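Beta-galactosidase (Geobacillus stearothermophilus, PDB 4OIF) probably hydrolyses terminal non-reducing beta-D-galactose residues of beta-D-galactosides, as a zinc-binding homotrimeric glycosidase of family GH42. Local coordinates at residues A[633-637]-A[638-642]; A[286-290]-A[291-295]; A[477-481]-A[482-486]; A[542-546]-A[547-551]; A[559-563]-A[564-568]. All blocks are in the same frame, centred on the assembly; numbering follows the deposited sequence.

Contact 1: A[633-637]-A[638-642]; sequences RQAPE and CDYVF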
# COMPACT_ATOMS: atom_id res chain seq x y z
N ARG A 633 -7.92 37.62 -24.40
CA ARG A 633 -9.28 37.98 -24.05
C ARG A 633 -9.72 39.12 -24.95
O ARG A 633 -8.91 39.92 -25.39
CB ARG A 633 -9.38 38.35 -22.58
CG ARG A 633 -9.14 37.14 -21.70
CD ARG A 633 -9.16 37.47 -20.25
NE ARG A 633 -10.48 37.87 -19.80
CZ ARG A 633 -10.77 38.10 -18.53
NH1 ARG A 633 -9.81 37.96 -17.62
NH2 ARG A 633 -11.99 38.47 -18.17
N GLN A 634 -11.01 39.18 -25.26
CA GLN A 634 -11.46 40.09 -26.28
C GLN A 634 -12.48 41.08 -25.74
O GLN A 634 -13.49 40.69 -25.16
CB GLN A 634 -12.05 39.31 -27.46
CG GLN A 634 -11.15 38.18 -27.91
CD GLN A 634 -11.48 37.67 -29.30
OE1 GLN A 634 -12.22 36.70 -29.47
NE2 GLN A 634 -10.92 38.32 -30.31
N ALA A 635 -12.19 42.36 -25.93
CA ALA A 635 -13.10 43.44 -25.58
C ALA A 635 -13.80 43.94 -26.85
O ALA A 635 -13.40 43.57 -27.96
CB ALA A 635 -12.34 44.57 -24.89
N PRO A 636 -14.86 44.76 -26.72
CA PRO A 636 -15.48 45.27 -27.94
C PRO A 636 -14.49 46.05 -28.80
O PRO A 636 -14.40 45.84 -30.01
CB PRO A 636 -16.58 46.20 -27.41
CG PRO A 636 -16.88 45.70 -26.05
CD PRO A 636 -15.58 45.19 -25.50
N GLU A 637 -13.72 46.92 -28.15
CA GLU A 637 -12.79 47.80 -28.82
C GLU A 637 -11.41 47.19 -29.10
O GLU A 637 -10.69 47.69 -29.97
CB GLU A 637 -12.61 49.08 -28.00
CG GLU A 637 -11.85 48.91 -26.69
CD GLU A 637 -12.71 48.38 -25.54
OE1 GLU A 637 -13.83 47.89 -25.80
OE2 GLU A 637 -12.26 48.46 -24.37
N CYS A 638 -11.03 46.13 -28.39
CA CYS A 638 -9.68 45.60 -28.57
C CYS A 638 -9.43 44.18 -28.06
O CYS A 638 -10.19 43.63 -27.26
CB CYS A 638 -8.67 46.52 -27.90
SG CYS A 638 -8.76 46.51 -26.12
N ASP A 639 -8.33 43.62 -28.53
CA ASP A 639 -7.85 42.34 -28.05
C ASP A 639 -6.77 42.56 -26.98
O ASP A 639 -5.94 43.45 -27.10
CB ASP A 639 -7.32 41.49 -29.22
CG ASP A 639 -8.43 40.96 -30.12
OD1 ASP A 639 -9.54 40.66 -29.62
OD2 ASP A 639 -8.18 40.82 -31.34
N TYR A 640 -6.83 41.76 -25.92
CA TYR A 640 -5.76 41.70 -24.92
C TYR A 640 -5.08 40.36 -25.03
O TYR A 640 -5.68 39.32 -24.82
CB TYR A 640 -6.29 41.89 -23.51
CG TYR A 640 -6.94 43.21 -23.24
CD1 TYR A 640 -8.33 43.32 -23.13
CD2 TYR A 640 -6.18 44.36 -23.09
CE1 TYR A 640 -8.93 44.54 -22.88
CE2 TYR A 640 -6.77 45.58 -22.83
CZ TYR A 640 -8.15 45.66 -22.73
OH TYR A 640 -8.75 46.88 -22.47
N VAL A 641 -3.80 40.39 -25.35
CA VAL A 641 -3.07 39.19 -25.68
C VAL A 641 -1.93 38.97 -24.71
O VAL A 641 -1.16 39.87 -24.42
CB VAL A 641 -2.56 39.29 -27.12
CG1 VAL A 641 -1.87 37.99 -27.53
CG2 VAL A 641 -3.73 39.59 -28.07
N PHE A 642 -1.84 37.77 -24.18
CA PHE A 642 -0.80 37.38 -23.24
C PHE A 642 0.19 36.47 -23.95
O PHE A 642 -0.18 35.40 -24.45
CB PHE A 642 -1.39 36.66 -22.03
CG PHE A 642 -2.22 37.52 -21.13
CD1 PHE A 642 -3.47 37.97 -21.53
CD2 PHE A 642 -1.76 37.86 -19.87
CE1 PHE A 642 -4.24 38.77 -20.69
CE2 PHE A 642 -2.53 38.65 -19.01
CZ PHE A 642 -3.77 39.11 -19.43

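Contact 2: A[286-290]-A[291-295]; sequences YPAWH and NDWES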
# COMPACT_ATOMS: atom_id res chain seq x y z
N TYR A 286 -3.39 24.68 -7.27
CA TYR A 286 -2.08 24.40 -6.69
C TYR A 286 -1.26 23.48 -7.60
O TYR A 286 -1.07 22.30 -7.31
CB TYR A 286 -2.26 23.80 -5.29
CG TYR A 286 -3.04 24.73 -4.38
CD1 TYR A 286 -2.42 25.82 -3.77
CD2 TYR A 286 -4.40 24.55 -4.15
CE1 TYR A 286 -3.12 26.70 -2.95
CE2 TYR A 286 -5.12 25.42 -3.33
CZ TYR A 286 -4.47 26.49 -2.73
OH TYR A 286 -5.16 27.36 -1.92
N PRO A 287 -0.78 24.01 -8.74
CA PRO A 287 0.07 23.18 -9.61
C PRO A 287 1.41 22.90 -8.95
O PRO A 287 1.93 23.77 -8.25
CB PRO A 287 0.25 24.06 -10.86
CG PRO A 287 -0.82 25.09 -10.78
CD PRO A 287 -1.02 25.34 -9.32
N ALA A 288 1.96 21.71 -9.17
CA ALA A 288 3.23 21.36 -8.56
C ALA A 288 4.39 21.86 -9.42
O ALA A 288 5.10 21.06 -10.04
CB ALA A 288 3.32 19.87 -8.35
N TRP A 289 4.56 23.18 -9.45
CA TRP A 289 5.57 23.81 -10.29
C TRP A 289 6.98 23.34 -9.95
O TRP A 289 7.34 23.22 -8.78
CB TRP A 289 5.52 25.34 -10.18
CG TRP A 289 4.22 25.99 -10.61
CD1 TRP A 289 3.33 26.67 -9.82
CD2 TRP A 289 3.67 26.03 -11.94
NE1 TRP A 289 2.27 27.13 -10.57
CE2 TRP A 289 2.46 26.75 -11.87
CE3 TRP A 289 4.10 25.54 -13.18
CZ2 TRP A 289 1.66 26.98 -13.00
CZ3 TRP A 289 3.31 25.76 -14.29
CH2 TRP A 289 2.10 26.48 -14.19
N HIS A 290 7.75 23.07 -11.00
CA HIS A 290 9.15 22.69 -10.91
C HIS A 290 9.34 21.27 -10.39
O HIS A 290 10.40 20.94 -9.87
CB HIS A 290 9.92 23.69 -10.04
CG HIS A 290 9.61 25.12 -10.34
ND1 HIS A 290 9.83 25.68 -11.58
CD2 HIS A 290 9.11 26.11 -9.56
CE1 HIS A 290 9.47 26.95 -11.55
NE2 HIS A 290 9.03 27.23 -10.34
N ASN A 291 8.31 20.44 -10.54
CA ASN A 291 8.42 19.01 -10.26
C ASN A 291 9.42 18.37 -11.21
O ASN A 291 9.82 18.98 -12.20
CB ASN A 291 7.06 18.30 -10.36
CG ASN A 291 6.49 18.27 -11.78
OD1 ASN A 291 6.94 17.50 -12.64
ND2 ASN A 291 5.45 19.08 -12.02
N ASP A 292 9.83 17.15 -10.91
CA ASP A 292 10.87 16.51 -11.71
C ASP A 292 10.33 15.47 -12.67
O ASP A 292 11.07 14.60 -13.11
CB ASP A 292 11.94 15.88 -10.80
CG ASP A 292 11.42 14.73 -9.96
OD1 ASP A 292 10.17 14.53 -9.91
OD2 ASP A 292 12.26 14.03 -9.33
N TRP A 293 9.04 15.54 -13.01
CA TRP A 293 8.50 14.52 -13.91
C TRP A 293 7.91 15.08 -15.20
O TRP A 293 7.53 14.32 -16.08
CB TRP A 293 7.47 13.65 -13.18
CG TRP A 293 6.30 14.39 -12.62
CD1 TRP A 293 5.21 14.85 -13.30
CD2 TRP A 293 6.09 14.74 -11.25
NE1 TRP A 293 4.34 15.46 -12.44
CE2 TRP A 293 4.86 15.41 -11.17
CE3 TRP A 293 6.83 14.55 -10.08
CZ2 TRP A 293 4.35 15.90 -9.97
CZ3 TRP A 293 6.32 15.03 -8.88
CH2 TRP A 293 5.09 15.70 -8.84
N GLU A 294 7.83 16.39 -15.32
CA GLU A 294 7.33 16.98 -16.56
C GLU A 294 7.88 18.38 -16.77
O GLU A 294 8.38 19.01 -15.84
CB GLU A 294 5.81 17.04 -16.54
CG GLU A 294 5.30 17.84 -15.37
CD GLU A 294 3.81 17.86 -15.29
OE1 GLU A 294 3.15 17.32 -16.20
OE2 GLU A 294 3.30 18.43 -14.29
N SER A 295 7.77 18.87 -18.00
CA SER A 295 8.18 20.23 -18.30
C SER A 295 7.22 21.26 -17.69
O SER A 295 6.06 20.96 -17.42
CB SER A 295 8.25 20.44 -19.81
OG SER A 295 6.94 20.60 -20.32

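Contact 3: A[477-481]-A[482-486]; sequences YLVSE and ETIAR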
# COMPACT_ATOMS: atom_id res chain seq x y z
N TYR A 477 -17.72 7.19 -22.88
CA TYR A 477 -18.18 5.85 -22.54
C TYR A 477 -19.66 5.83 -22.17
O TYR A 477 -20.43 5.07 -22.72
CB TYR A 477 -17.31 5.30 -21.42
CG TYR A 477 -17.86 4.18 -20.56
CD1 TYR A 477 -17.71 2.85 -20.94
CD2 TYR A 477 -18.47 4.45 -19.34
CE1 TYR A 477 -18.19 1.82 -20.15
CE2 TYR A 477 -18.95 3.43 -18.53
CZ TYR A 477 -18.81 2.11 -18.95
OH TYR A 477 -19.29 1.09 -18.16
N LEU A 478 -20.04 6.70 -21.24
CA LEU A 478 -21.44 6.88 -20.89
C LEU A 478 -22.04 8.06 -21.65
O LEU A 478 -21.49 9.14 -21.64
CB LEU A 478 -21.58 7.09 -19.39
CG LEU A 478 -22.96 7.36 -18.80
CD1 LEU A 478 -23.05 6.78 -17.40
CD2 LEU A 478 -23.28 8.86 -18.80
N VAL A 479 -23.20 7.84 -22.29
CA VAL A 479 -23.90 8.91 -22.99
C VAL A 479 -25.39 8.57 -23.14
O VAL A 479 -25.75 7.45 -23.45
CB VAL A 479 -23.26 9.18 -24.39
CG1 VAL A 479 -23.48 7.99 -25.32
CG2 VAL A 479 -23.81 10.46 -24.99
N SER A 480 -26.25 9.55 -22.91
CA SER A 480 -27.69 9.31 -23.00
C SER A 480 -28.18 9.36 -24.44
O SER A 480 -27.50 9.89 -25.31
CB SER A 480 -28.46 10.33 -22.15
OG SER A 480 -28.44 11.64 -22.72
N GLU A 481 -29.37 8.83 -24.67
CA GLU A 481 -30.03 8.95 -25.96
C GLU A 481 -30.15 10.42 -26.35
O GLU A 481 -29.94 10.78 -27.51
CB GLU A 481 -31.42 8.31 -25.92
CG GLU A 481 -31.43 6.81 -25.70
CD GLU A 481 -31.56 6.04 -27.00
OE1 GLU A 481 -31.10 6.54 -28.04
OE2 GLU A 481 -32.14 4.93 -26.98
N GLU A 482 -30.48 11.25 -25.37
CA GLU A 482 -30.72 12.66 -25.60
C GLU A 482 -29.45 13.39 -26.05
O GLU A 482 -29.48 14.18 -27.02
CB GLU A 482 -31.29 13.27 -24.33
CG GLU A 482 -31.30 14.78 -24.31
CD GLU A 482 -31.90 15.32 -23.03
OE1 GLU A 482 -33.07 14.99 -22.75
OE2 GLU A 482 -31.21 16.05 -22.29
N THR A 483 -28.34 13.14 -25.35
CA THR A 483 -27.06 13.71 -25.75
C THR A 483 -26.64 13.21 -27.13
O THR A 483 -26.11 13.99 -27.93
CB THR A 483 -25.92 13.38 -24.76
OG1 THR A 483 -26.22 13.95 -23.48
CG2 THR A 483 -24.60 13.95 -25.27
N ILE A 484 -26.86 11.93 -27.41
CA ILE A 484 -26.59 11.39 -28.74
C ILE A 484 -27.39 12.15 -29.81
O ILE A 484 -26.84 12.52 -30.82
CB ILE A 484 -26.94 9.88 -28.83
CG1 ILE A 484 -25.90 9.04 -28.09
CG2 ILE A 484 -26.97 9.43 -30.28
CD1 ILE A 484 -26.30 7.56 -27.98
N ALA A 485 -28.67 12.38 -29.56
CA ALA A 485 -29.49 13.12 -30.51
C ALA A 485 -28.94 14.52 -30.71
O ALA A 485 -28.90 15.03 -31.84
CB ALA A 485 -30.95 13.17 -30.04
N ARG A 486 -28.52 15.15 -29.62
CA ARG A 486 -27.93 16.48 -29.76
C ARG A 486 -26.66 16.44 -30.62
O ARG A 486 -26.47 17.28 -31.50
CB ARG A 486 -27.67 17.11 -28.39
CG ARG A 486 -28.95 17.42 -27.64
CD ARG A 486 -28.71 17.76 -26.21
NE ARG A 486 -27.93 18.98 -26.09
CZ ARG A 486 -26.94 19.17 -25.23
NH1 ARG A 486 -26.59 18.20 -24.38
NH2 ARG A 486 -26.29 20.32 -25.22
O HOH W 1 -25.14 12.03 -21.76

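Contact 4: A[542-546]-A[547-551]; sequences SVHYR and GRSYE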
# COMPACT_ATOMS: atom_id res chain seq x y z
N SER A 542 0.77 0.41 -33.90
CA SER A 542 1.03 1.61 -34.67
C SER A 542 -0.04 1.77 -35.71
O SER A 542 -0.59 0.77 -36.19
CB SER A 542 2.40 1.54 -35.34
OG SER A 542 2.44 0.47 -36.26
N VAL A 543 -0.33 3.02 -36.05
CA VAL A 543 -1.29 3.35 -37.09
C VAL A 543 -0.59 4.09 -38.24
O VAL A 543 0.14 5.06 -38.02
CB VAL A 543 -2.44 4.21 -36.54
CG1 VAL A 543 -3.33 4.70 -37.67
CG2 VAL A 543 -3.24 3.43 -35.53
N HIS A 544 -0.79 3.63 -39.46
CA HIS A 544 -0.31 4.36 -40.61
C HIS A 544 -1.38 5.34 -41.03
O HIS A 544 -2.54 4.96 -41.26
CB HIS A 544 0.04 3.42 -41.76
CG HIS A 544 0.91 4.05 -42.79
ND1 HIS A 544 0.41 4.68 -43.91
CD2 HIS A 544 2.26 4.15 -42.88
CE1 HIS A 544 1.41 5.14 -44.64
NE2 HIS A 544 2.54 4.83 -44.04
N TYR A 545 -0.98 6.61 -41.11
CA TYR A 545 -1.88 7.72 -41.36
C TYR A 545 -1.11 8.85 -42.04
O TYR A 545 -0.01 9.23 -41.61
CB TYR A 545 -2.51 8.18 -40.04
CG TYR A 545 -3.24 9.50 -40.11
CD1 TYR A 545 -4.55 9.57 -40.52
CD2 TYR A 545 -2.60 10.68 -39.74
CE1 TYR A 545 -5.22 10.78 -40.58
CE2 TYR A 545 -3.26 11.89 -39.79
CZ TYR A 545 -4.57 11.94 -40.21
OH TYR A 545 -5.23 13.14 -40.26
N ARG A 546 -1.68 9.37 -43.13
CA ARG A 546 -1.04 10.39 -43.95
C ARG A 546 0.43 10.11 -44.20
O ARG A 546 1.27 10.97 -43.99
CB ARG A 546 -1.17 11.78 -43.32
CG ARG A 546 -2.61 12.22 -43.07
CD ARG A 546 -3.30 12.60 -44.36
NE ARG A 546 -4.58 13.25 -44.12
CZ ARG A 546 -5.75 12.62 -44.11
NH1 ARG A 546 -5.79 11.31 -44.32
NH2 ARG A 546 -6.87 13.29 -43.89
N GLY A 547 0.75 8.88 -44.62
CA GLY A 547 2.11 8.51 -44.98
C GLY A 547 3.08 8.22 -43.84
O GLY A 547 4.23 7.84 -44.08
N ARG A 548 2.64 8.40 -42.60
CA ARG A 548 3.55 8.20 -41.48
C ARG A 548 3.04 7.07 -40.57
O ARG A 548 1.85 6.76 -40.58
CB ARG A 548 3.70 9.53 -40.71
CG ARG A 548 4.73 9.57 -39.58
CD ARG A 548 4.55 10.86 -38.77
NE ARG A 548 5.48 11.02 -37.64
CZ ARG A 548 5.48 10.26 -36.54
NH1 ARG A 548 4.63 9.26 -36.42
NH2 ARG A 548 6.34 10.49 -35.56
N SER A 549 3.93 6.42 -39.83
CA SER A 549 3.51 5.54 -38.75
C SER A 549 3.47 6.30 -37.44
O SER A 549 4.37 7.09 -37.16
CB SER A 549 4.43 4.33 -38.63
OG SER A 549 4.06 3.34 -39.56
N TYR A 550 2.43 6.05 -36.64
CA TYR A 550 2.28 6.68 -35.32
C TYR A 550 2.13 5.60 -34.25
O TYR A 550 1.39 4.65 -34.43
CB TYR A 550 1.06 7.61 -35.29
CG TYR A 550 1.13 8.79 -36.25
CD1 TYR A 550 0.65 8.68 -37.55
CD2 TYR A 550 1.66 10.01 -35.85
CE1 TYR A 550 0.70 9.75 -38.42
CE2 TYR A 550 1.72 11.08 -36.72
CZ TYR A 550 1.24 10.95 -38.00
OH TYR A 550 1.30 12.01 -38.86
N GLU A 551 2.83 5.75 -33.13
CA GLU A 551 2.78 4.70 -32.11
C GLU A 551 1.45 4.62 -31.36
O GLU A 551 0.85 5.63 -30.99
CB GLU A 551 3.91 4.90 -31.10
CG GLU A 551 4.13 3.67 -30.20
CD GLU A 551 5.04 3.95 -29.03
OE1 GLU A 551 5.99 3.16 -28.81
OE2 GLU A 551 4.82 4.97 -28.33

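Contact 5: A[559-563]-A[564-568]; sequences IKIHA and ATVEG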
# COMPACT_ATOMS: atom_id res chain seq x y z
N ILE A 559 -12.74 -1.95 -36.03
CA ILE A 559 -13.79 -1.13 -36.64
C ILE A 559 -14.43 -1.73 -37.89
O ILE A 559 -13.75 -2.21 -38.80
CB ILE A 559 -13.23 0.26 -37.00
CG1 ILE A 559 -12.94 1.05 -35.72
CG2 ILE A 559 -14.17 1.02 -37.92
CD1 ILE A 559 -11.95 2.18 -35.93
N LYS A 560 -15.76 -1.70 -37.93
CA LYS A 560 -16.53 -2.08 -39.11
C LYS A 560 -16.94 -0.84 -39.92
O LYS A 560 -17.65 0.03 -39.42
CB LYS A 560 -17.77 -2.86 -38.67
CG LYS A 560 -18.67 -3.35 -39.79
CD LYS A 560 -19.95 -3.93 -39.19
CE LYS A 560 -20.68 -4.86 -40.14
NZ LYS A 560 -21.78 -5.56 -39.40
N ILE A 561 -16.49 -0.77 -41.18
CA ILE A 561 -16.76 0.39 -42.04
C ILE A 561 -18.09 0.33 -42.77
O ILE A 561 -18.48 -0.71 -43.29
CB ILE A 561 -15.65 0.57 -43.10
CG1 ILE A 561 -14.31 0.85 -42.44
CG2 ILE A 561 -16.00 1.69 -44.08
CD1 ILE A 561 -14.34 2.01 -41.50
N HIS A 562 -18.78 1.46 -42.81
CA HIS A 562 -19.98 1.60 -43.64
C HIS A 562 -19.75 2.66 -44.72
O HIS A 562 -19.08 2.40 -45.71
CB HIS A 562 -21.18 1.96 -42.76
CG HIS A 562 -21.51 0.90 -41.76
ND1 HIS A 562 -21.84 -0.39 -42.13
CD2 HIS A 562 -21.54 0.93 -40.41
CE1 HIS A 562 -22.07 -1.11 -41.04
NE2 HIS A 562 -21.90 -0.33 -39.98
N ALA A 563 -20.29 3.86 -44.52
CA ALA A 563 -20.10 4.95 -45.46
C ALA A 563 -18.75 5.67 -45.30
O ALA A 563 -18.32 6.40 -46.20
CB ALA A 563 -21.24 5.95 -45.32
N ALA A 564 -18.09 5.46 -44.17
CA ALA A 564 -16.93 6.27 -43.80
C ALA A 564 -15.70 6.01 -44.67
O ALA A 564 -15.54 4.95 -45.26
CB ALA A 564 -16.58 6.04 -42.34
N THR A 565 -14.83 7.01 -44.73
CA THR A 565 -13.57 6.91 -45.44
C THR A 565 -12.51 6.44 -44.45
O THR A 565 -12.43 6.95 -43.32
CB THR A 565 -13.17 8.27 -46.06
OG1 THR A 565 -14.20 8.70 -46.95
CG2 THR A 565 -11.87 8.19 -46.80
N VAL A 566 -11.69 5.48 -44.85
CA VAL A 566 -10.61 5.02 -44.00
C VAL A 566 -9.43 5.96 -44.11
O VAL A 566 -8.85 6.08 -45.18
CB VAL A 566 -10.17 3.61 -44.35
CG1 VAL A 566 -9.00 3.20 -43.47
CG2 VAL A 566 -11.35 2.65 -44.19
N GLU A 567 -9.08 6.62 -43.02
CA GLU A 567 -7.99 7.59 -43.01
C GLU A 567 -6.70 7.01 -42.49
O GLU A 567 -5.61 7.43 -42.87
CB GLU A 567 -8.37 8.80 -42.18
CG GLU A 567 -9.69 9.42 -42.57
CD GLU A 567 -9.57 10.25 -43.82
OE1 GLU A 567 -8.48 10.27 -44.43
OE2 GLU A 567 -10.57 10.90 -44.20
N GLY A 568 -6.81 6.03 -41.60
CA GLY A 568 -5.61 5.41 -41.07
C GLY A 568 -5.90 3.98 -40.71
O GLY A 568 -7.05 3.64 -40.40
O HOH W 2 -16.92 9.00 -46.58

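Contact 1: A[633-637]-A[638-642]
The ring of Tyr-640 carries Cys-638 SG on one face, 3.5 Å above its plane and displaced toward the rim, while the methyl of Ala-635 comes in obliquely, CB 4.0 Å from Tyr-640 CE1. With its SG set between backbone N and carbonyl carbon (chi1 70°), Cys-638 reaches that ring two residues on along its own strand. The other flat pair is Gln-634 and Asp-639, side by side and pointing the same way, amide and carboxylate planes 34° apart. Gln-634 NE2 donates to Asp-639 OD1 at 2.8 Å; the oxygen lies in the amide plane, whereas the donor meets it on the syn side but well out of the carboxylate plane. Asp-639 OD1 also takes a salt bridge from Arg-686, so two donors hold this one oxygen. In the backbone, Arg-633 and Tyr-640 exchange two bonds, N to O and O to N, and Ala-635 N donates to Cys-638 O at 2.7 Å. Glu-637, at the bend, turns its carboxylate to Arg-6. Together these residues form the tight end of an antiparallel beta hairpin, strands 628-634 and 638-645, at the edge of the five-stranded sheet of the C-terminal domain.

Contact 2: A[286-290]-A[291-295]
Asn-291 has both ends of its side-chain amide engaged. ND2 donates to Ala-288 O at 2.8 Å, the oxygen close to the amide plane and the donor tilted 25° from the carbonyl plane, and it donates again to Glu-294 OE2 at 3.2 Å, on the lone pair that faces away from the other carboxylate oxygen. OD1 accepts from Trp-293 N at 2.9 Å, in the carbonyl plane and on a lone pair; a weak bond from Glu-294 N joins it. What puts the amide there is chi1 of 67°, which swings CG back over the turn. Two turns thus run into one another: a type II beta turn from Ala-288 to Asn-291, whose backbone N to Ala-288 O bond is weak, and an Asx turn begun by Asn-291. They lie in the loop between strand 282-284 and helix 296-312 of the TIM-barrel domain, and Ser-295 caps that helix by accepting from Asp-298 N. The indole of Trp-293 has Asn-291 OD1 over one face, 3.0 Å above the plane toward the rim, and Ala-288 CB comes obliquely to its CZ2 at 4.4 Å. Tyr-536 of the second subunit packs on Ala-288, Asn-291 and Trp-293, while Asp-292 OD2 accepts from Arg-538 N of that same subunit.

Contact 3: A[477-481]-A[482-486]
Ser-480 OG, at the N-cap of helix 481-492, accepts from Thr-483 N at 3.0 Å, nearly straight at 170°. A chi1 of 71° turns that oxygen toward the helix start. The first helical backbone bonds follow, Ile-484 N to Ser-480 O at 3.0 Å and Ala-485 N to Glu-481 O at 2.9 Å. Water adds a bridge, accepting from Ser-480 N and hydrogen-bonding to Thr-483 OG1 at 2.8 Å. With an alanine in place of Ser-480, Thr-483 N would probably lose its cap and the first turn become more prone to fray. Apolar contacts run alongside. Val-479 splits its two methyls: CG2 meets Thr-483 CG2 at 3.6 Å, and CG1 meets Ile-484 CG1 at 3.8 Å, the latter two side chains crossing at about a right angle. Ile-484 goes on to pack against Leu-521 of helix 519-525. As for charge, Glu-481 and Glu-482 stand in the first turn of the helix, and Glu-481 OE1 is bonded to His-518. Acidic groups at this end are likely to interact favourably with the helix dipole, complementing the serine cap.

Contact 4: A[542-546]-A[547-551]
Tyr-550 lies against the strand that holds Val-543 and Tyr-545, its CB 3.8 Å from Val-543 O. With CG beside the backbone N (chi1 -62°), the ring turns its edge to the partner strand: CD1 passes Val-543 O at 3.7 Å, and CE1 presses edge-on toward Tyr-545 O at 3.3 Å and also meets Tyr-545 CD2 at the edge of that second ring. The two phenols cross at an angle, planes at 58°. At the tip, Tyr-550 OH is hydrogen-bonded to Asp-605 OD2, and both tyrosine rings meet Phe-602 of helix 600-613 edge-to-face. On the other face of the hairpin, His-544 spreads its imidazole over the turn, with Arg-548 O 3.4 Å above one ring face, Gly-547 CA 3.5 Å from His-544 CE1, and Ser-549 OG, itself hydrogen-bonded to Glu-571, at the ring edge. Replacing the imidazole of His-544 by an alanine methyl is likely to leave Gly-547 and Arg-548 O uncovered on this face and open a gap beside the turn. Two pairs of backbone bonds zip the strands, Val-543 with Tyr-550 and Tyr-545 with Arg-548; Tyr-545 N to Arg-548 O measures 2.9 Å. The corner residues both have positive phi, and Arg-546 sends its guanidinium to Glu-567 and Glu-609. This is a beta hairpin with a two-residue loop, Arg-546 and Gly-547, closed as a type I' turn between strands 541-545 and 548-553 of the trimerisation domain's mixed sheet.

Contact 5: A[559-563]-A[564-568]
This contact is the short connection between two strands of the trimerisation domain: strand 555-561 ends, the chain bends through His-562, Ala-563 and Ala-564, and strand 565-570 sets off in another sheet. The side chains of Ile-561 and Val-566 meet across the bend. Ile-561 CG1 meets Val-566 CG2 at 3.9 Å and its CD1 reaches the same methyl at 4.1 Å, the two side chains crossing at about a right angle. In Ile-561, CG1 stands beside the backbone N, opposite the carbonyl carbon (chi1 -63°), and a bend at chi2 (-55°) keeps CD1 near the valine. The remaining branch, CG2, lies 3.5 Å from Ala-564 O, an apolar methyl against a carbonyl oxygen. Val-566 answers with the methyl that lies beside its own backbone N.

No direct hydrogen bond joins the two segments. What polar link there is runs through a water, which donates to Ala-563 O at 3.0 Å and is hydrogen-bonded to Thr-565 OG1 at 2.8 Å, tying the bend to the start of the next strand.

Strand 527-534 flanks the first segment: His-562 NE2 is hydrogen-bonded to Glu-528 OE2, and Ile-561 touches Met-527. Strand 579-586 pairs with the second segment, Thr-565 with Ser-583, and also touches Ile-561; Glu-567 and Gly-568 together face Val-581 as a classic beta bulge. The connection thus passes from the two-stranded sheet of 527-534 and 555-561 to the ten-stranded mixed sheet.

Along the chain the order is contact 2, 3, 4, 5, then 1, and each closes before the next opens. Contact 2 belongs to the TIM-barrel domain, contacts 3, 4 and 5 to the trimerisation domain, and contact 1 to the C-terminal domain. Contacts 4 and 5 alone touch, their centres about 16 Å apart: strands 541-545 and 565-570 are neighbours in the mixed sheet, and Arg-546 NH1 bridges to Glu-567 OE1 at 2.9 Å. Contact 3 lies about 22 Å from contact 5, centre to centre. The centres of contacts 1 and 2 are about 30 Å apart. Contact 2 reaches the second subunit, and the segments of contacts 3 and 5 the third, so residues within these three lie at subunit interfaces.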